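Local coordinates for redy-like protein (Hahella chejuensis, PDB 2JDJ) that probably takes part in the biosynthesis of the red pigment prodigiosin, as a RedY-like protein of the dimeric alpha-beta barrel clan, at residues 18-23 against 42-47. Numbering follows the deposited sequence.
Sequences AFEFWV and VHRASL
Glu-20 OE2 is gripped twice, by Arg-44 NE at 2.9 Å and by the hydroxyl of Tyr-55. The contact packs helix 16-30 against strand 37-44, the outermost of this chain's antiparallel sheet, in a fold of the dimeric alpha-beta barrel clan. Arg-44 holds the carboxylate side-on. Arg-44 NE donates to Glu-20 OE2, and Arg-44 NH1 donates to Glu-20 OE1 at 2.9 Å, nearly straight (176°). Both oxygens are met on their syn sides, yet the carboxylate is turned 29° from the guanidinium plane. The Arg-44 chain bends at chi3 (-44°), which brings its end to the helix. NH2 of the same guanidinium forms a salt bridge with Glu-96 of the second subunit. A strand of that subunit pairs antiparallel with His-43 and Arg-44, extending the sheet across the interface. A methionine in place of Arg-44 would probably leave the Glu-20 carboxylate, and Glu-96 of the second subunit, without the charge of this guanidinium. Beside this polar pair lies an apolar layer. The Phe-19 ring approaches Val-42 CG1 obliquely, at 4.4 Å from CE2, and packs on Phe-83 and Met-86 of helix 74-86. Val-23 and Val-42 meet tip to tip, with CG1 of Val-23 3.7 Å from CG2 of Val-42.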
# COMPACT_ATOMS: atom_id res chain seq x y z
N ALA A 18 -10.74 20.12 -1.51
CA ALA A 18 -10.03 20.58 -0.31
C ALA A 18 -9.13 19.50 0.28
O ALA A 18 -7.98 19.77 0.64
CB ALA A 18 -11.02 21.07 0.73
N PHE A 19 -9.66 18.28 0.38
CA PHE A 19 -8.88 17.12 0.85
C PHE A 19 -7.63 16.92 0.01
O PHE A 19 -6.51 16.89 0.54
CB PHE A 19 -9.73 15.83 0.87
CG PHE A 19 -8.95 14.62 1.29
CD1 PHE A 19 -8.65 14.41 2.64
CD2 PHE A 19 -8.49 13.71 0.36
CE1 PHE A 19 -7.93 13.33 3.04
CE2 PHE A 19 -7.73 12.59 0.75
CZ PHE A 19 -7.45 12.41 2.09
N GLU A 20 -7.81 16.78 -1.29
CA GLU A 20 -6.67 16.53 -2.20
C GLU A 20 -5.65 17.66 -2.24
O GLU A 20 -4.47 17.40 -2.40
CB GLU A 20 -7.15 16.19 -3.61
CG GLU A 20 -7.99 14.91 -3.62
CD GLU A 20 -8.28 14.35 -4.99
OE1 GLU A 20 -7.54 14.65 -5.95
OE2 GLU A 20 -9.25 13.55 -5.10
N PHE A 21 -6.09 18.91 -2.09
CA PHE A 21 -5.13 20.00 -2.06
C PHE A 21 -4.30 19.92 -0.77
O PHE A 21 -3.08 20.15 -0.78
CB PHE A 21 -5.81 21.38 -2.20
CG PHE A 21 -4.82 22.51 -2.21
CD1 PHE A 21 -4.26 22.95 -3.42
CD2 PHE A 21 -4.38 23.09 -1.01
CE1 PHE A 21 -3.30 23.98 -3.43
CE2 PHE A 21 -3.42 24.09 -1.02
CZ PHE A 21 -2.88 24.53 -2.23
N TRP A 22 -4.97 19.62 0.35
CA TRP A 22 -4.34 19.44 1.65
C TRP A 22 -3.34 18.30 1.60
O TRP A 22 -2.19 18.45 2.03
CB TRP A 22 -5.38 19.22 2.75
CG TRP A 22 -4.76 18.87 4.07
CD1 TRP A 22 -4.27 19.74 5.02
CD2 TRP A 22 -4.54 17.55 4.59
NE1 TRP A 22 -3.76 19.03 6.09
CE2 TRP A 22 -3.92 17.69 5.86
CE3 TRP A 22 -4.81 16.26 4.11
CZ2 TRP A 22 -3.55 16.57 6.64
CZ3 TRP A 22 -4.45 15.16 4.89
CH2 TRP A 22 -3.83 15.32 6.14
N VAL A 23 -3.75 17.16 1.05
CA VAL A 23 -2.82 16.04 0.92
C VAL A 23 -1.55 16.46 0.17
O VAL A 23 -0.44 16.31 0.67
CB VAL A 23 -3.46 14.80 0.24
CG1 VAL A 23 -2.39 13.80 -0.19
CG2 VAL A 23 -4.48 14.17 1.17
N VAL A 42 -0.85 8.91 -1.33
CA VAL A 42 -2.29 8.78 -1.18
C VAL A 42 -2.90 8.51 -2.56
O VAL A 42 -2.37 8.98 -3.56
CB VAL A 42 -2.90 10.04 -0.52
CG1 VAL A 42 -4.41 9.92 -0.42
CG2 VAL A 42 -2.30 10.25 0.88
N HIS A 43 -4.00 7.74 -2.59
CA HIS A 43 -4.58 7.25 -3.83
C HIS A 43 -6.08 7.32 -3.79
O HIS A 43 -6.67 6.89 -2.79
CB HIS A 43 -4.14 5.81 -4.08
CG HIS A 43 -2.68 5.62 -3.85
ND1 HIS A 43 -1.75 5.80 -4.85
CD2 HIS A 43 -1.99 5.36 -2.72
CE1 HIS A 43 -0.54 5.63 -4.34
NE2 HIS A 43 -0.66 5.35 -3.06
N ARG A 44 -6.67 7.85 -4.87
CA ARG A 44 -8.11 8.07 -4.97
C ARG A 44 -8.76 6.79 -5.46
O ARG A 44 -8.60 6.44 -6.62
CB ARG A 44 -8.41 9.17 -5.98
CG ARG A 44 -9.90 9.60 -6.05
CD ARG A 44 -10.12 10.62 -7.21
NE ARG A 44 -9.08 11.64 -7.25
CZ ARG A 44 -8.06 11.67 -8.11
NH1 ARG A 44 -7.17 12.64 -8.04
NH2 ARG A 44 -7.92 10.72 -9.04
N ALA A 45 -9.52 6.14 -4.58
CA ALA A 45 -10.17 4.85 -4.86
C ALA A 45 -11.60 4.98 -5.41
O ALA A 45 -12.02 4.19 -6.26
CB ALA A 45 -10.18 4.01 -3.60
N SER A 46 -12.34 5.97 -4.92
CA SER A 46 -13.77 6.09 -5.20
C SER A 46 -14.24 7.42 -4.70
O SER A 46 -13.80 7.88 -3.63
CB SER A 46 -14.56 5.03 -4.42
OG SER A 46 -15.94 5.15 -4.71
N LEU A 47 -15.16 8.03 -5.45
CA LEU A 47 -15.83 9.24 -4.99
C LEU A 47 -17.36 9.08 -5.01
O LEU A 47 -18.06 10.06 -5.12
CB LEU A 47 -15.35 10.48 -5.76
CG LEU A 47 -13.96 11.04 -5.39
CD1 LEU A 47 -13.56 12.20 -6.29
CD2 LEU A 47 -13.86 11.44 -3.89